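PDB 2HKV: hypothetical protein from Exiguobacterium sibiricum, which is a putative DinB-family protein that probably binds a metal ion, modelled here as nickel. Local coordinates for the interface of chains A and B. Numbering follows the deposited sequence. Chains: chain A/B, Hypothetical protein.

The interface of chains A and B. Residues chain A 126-127, 130-131, 134; chain B 126-127, 130-131, 134.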
loop_
_atom_site.group_PDB
_atom_site.type_symbol
_atom_site.label_atom_id
_atom_site.label_comp_id
_atom_site.label_asym_id
_atom_site.label_seq_id
_atom_site.Cartn_x
_atom_site.Cartn_y
_atom_site.Cartn_z
ATOM N N TYR A 126 -0.078 -3.516 1.868
ATOM C CA TYR A 126 -0.695 -3.072 0.612
ATOM C C TYR A 126 0.340 -2.980 -0.488
ATOM O O TYR A 126 0.042 -3.320 -1.612
ATOM C CB TYR A 126 -1.460 -1.742 0.823
ATOM C CG TYR A 126 -2.890 -1.972 1.316
ATOM C CD1 TYR A 126 -3.145 -2.170 2.689
ATOM C CD2 TYR A 126 -3.957 -1.924 0.454
ATOM C CE1 TYR A 126 -4.406 -2.423 3.174
ATOM C CE2 TYR A 126 -5.242 -2.134 0.915
ATOM C CZ TYR A 126 -5.472 -2.327 2.281
ATOM O OH TYR A 126 -6.757 -2.532 2.714
ATOM N N HIS A 127 1.577 -2.595 -0.177
ATOM C CA HIS A 127 2.687 -2.638 -1.160
ATOM C C HIS A 127 2.849 -4.054 -1.761
ATOM O O HIS A 127 2.897 -4.240 -2.967
ATOM C CB HIS A 127 3.983 -2.160 -0.486
ATOM C CG HIS A 127 5.231 -2.317 -1.320
ATOM N ND1 HIS A 127 5.574 -1.427 -2.315
ATOM C CD2 HIS A 127 6.190 -3.276 -1.321
ATOM C CE1 HIS A 127 6.712 -1.814 -2.879
ATOM N NE2 HIS A 127 7.105 -2.941 -2.306
ATOM N N SER A 130 -0.208 -5.620 -3.730
ATOM C CA SER A 130 -0.158 -5.107 -5.112
ATOM C C SER A 130 0.832 -5.891 -5.965
ATOM O O SER A 130 0.526 -6.281 -7.145
ATOM C CB SER A 130 0.215 -3.627 -5.121
ATOM O OG SER A 130 0.029 -3.065 -6.411
ATOM N N GLN A 131 2.021 -6.138 -5.415
ATOM C CA GLN A 131 3.036 -6.914 -6.130
ATOM C C GLN A 131 2.472 -8.287 -6.525
ATOM O O GLN A 131 2.625 -8.728 -7.701
ATOM C CB GLN A 131 4.230 -7.127 -5.239
ATOM C CG GLN A 131 5.411 -7.719 -5.913
ATOM C CD GLN A 131 6.647 -7.690 -5.034
ATOM O OE1 GLN A 131 6.603 -7.240 -3.890
ATOM N NE2 GLN A 131 7.792 -8.155 -5.589
ATOM N N ASP A 134 -0.006 -8.026 -9.300
ATOM C CA ASP A 134 0.679 -7.815 -10.588
ATOM C C ASP A 134 1.286 -9.129 -11.107
ATOM O O ASP A 134 1.203 -9.411 -12.295
ATOM C CB ASP A 134 1.796 -6.798 -10.485
ATOM C CG ASP A 134 1.303 -5.386 -10.301
ATOM O OD1 ASP A 134 0.092 -5.118 -10.545
ATOM O OD2 ASP A 134 2.173 -4.529 -9.925
ATOM N N TYR B 126 0.036 3.580 -1.744
ATOM C CA TYR B 126 1.057 2.528 -1.669
ATOM C C TYR B 126 0.720 1.389 -2.605
ATOM O O TYR B 126 1.612 0.837 -3.214
ATOM C CB TYR B 126 1.248 2.060 -0.205
ATOM C CG TYR B 126 2.249 2.934 0.553
ATOM C CD1 TYR B 126 1.830 4.143 1.146
ATOM C CD2 TYR B 126 3.550 2.535 0.733
ATOM C CE1 TYR B 126 2.702 4.983 1.800
ATOM C CE2 TYR B 126 4.442 3.335 1.420
ATOM C CZ TYR B 126 4.005 4.530 2.001
ATOM O OH TYR B 126 4.909 5.307 2.679
ATOM N N HIS B 127 -0.559 1.067 -2.793
ATOM C CA HIS B 127 -0.982 0.079 -3.814
ATOM C C HIS B 127 -0.457 0.463 -5.218
ATOM O O HIS B 127 0.149 -0.332 -5.920
ATOM C CB HIS B 127 -2.514 -0.046 -3.800
ATOM C CG HIS B 127 -3.096 -0.888 -4.909
ATOM N ND1 HIS B 127 -3.114 -2.265 -4.861
ATOM C CD2 HIS B 127 -3.647 -0.541 -6.099
ATOM C CE1 HIS B 127 -3.680 -2.736 -5.966
ATOM N NE2 HIS B 127 -4.004 -1.715 -6.743
ATOM N N SER B 130 3.456 0.743 -5.748
ATOM C CA SER B 130 3.969 -0.614 -6.009
ATOM C C SER B 130 3.770 -1.019 -7.465
ATOM O O SER B 130 4.709 -1.578 -8.131
ATOM C CB SER B 130 3.286 -1.630 -5.096
ATOM O OG SER B 130 3.938 -2.889 -5.162
ATOM N N GLN B 131 2.574 -0.760 -7.992
ATOM C CA GLN B 131 2.284 -1.073 -9.393
ATOM C C GLN B 131 3.299 -0.376 -10.312
ATOM O O GLN B 131 3.867 -1.018 -11.242
ATOM C CB GLN B 131 0.905 -0.583 -9.746
ATOM C CG GLN B 131 0.410 -1.020 -11.073
ATOM C CD GLN B 131 -1.059 -0.699 -11.272
ATOM O OE1 GLN B 131 -1.704 -0.114 -10.403
ATOM N NE2 GLN B 131 -1.616 -1.117 -12.434
ATOM N N ASP B 134 6.665 -1.971 -10.130
ATOM C CA ASP B 134 6.681 -3.234 -10.888
ATOM C C ASP B 134 6.770 -2.965 -12.399
ATOM O O ASP B 134 7.500 -3.654 -13.099
ATOM C CB ASP B 134 5.443 -4.070 -10.639
ATOM C CG ASP B 134 5.401 -4.679 -9.260
ATOM O OD1 ASP B 134 6.459 -4.716 -8.569
ATOM O OD2 ASP B 134 4.274 -5.149 -8.887
HETATM O O HOH W 1 -2.605 -3.495 -2.406
HETATM O O HOH W 2 4.247 1.030 -2.386
#
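A:Ser130 and B:Ser130 meet across the two-fold axis with their CB atoms 3.7 Å apart, and this is the tight middle of the contact. Each serine sends its hydroxyl over to the backbone of the opposite helix: A:Ser130 OG donates to the carbonyl B:His127 O at 2.8 Å, and B:Ser130 repeats this on A:His127. OG stands anti to its own backbone N (chi1 -169°), which points it at the partner helix; it comes in tilted 24° from the carbonyl plane. The same hydroxyl lies over one face of the B:His127 imidazole, 3.5 Å above it and toward the rim, so one hydroxyl bonds to the carbonyl and rests against the ring of the same residue. The imidazole of B:His127 presents its edge to water 1, which lies in the ring plane 2.8 Å from ND1, and that water reaches the backbone carbonyl A:Tyr126 O, also at 2.8 Å. On this side a water completes the link between the chains; the in-plane water and the hydroxyl over the face would together limit the ring's rotation. At the other end the carboxylates of A:Asp134 and B:Asp134 meet tip to tip, their planes 75° apart; the OD2 pair is modelled too close to be relied on. A:Gln131 crosses B:Asp134 at about a right angle, its CA 3.5 Å from the carboxylate OD2 and its CB and CG more loosely placed. The pairing suggests a dimer, though the crystal alone does not prove one; all of it lies on helix 114-138 of each chain, which also carries the nickel ligands A:His124 and A:His128 and their twins in chain B.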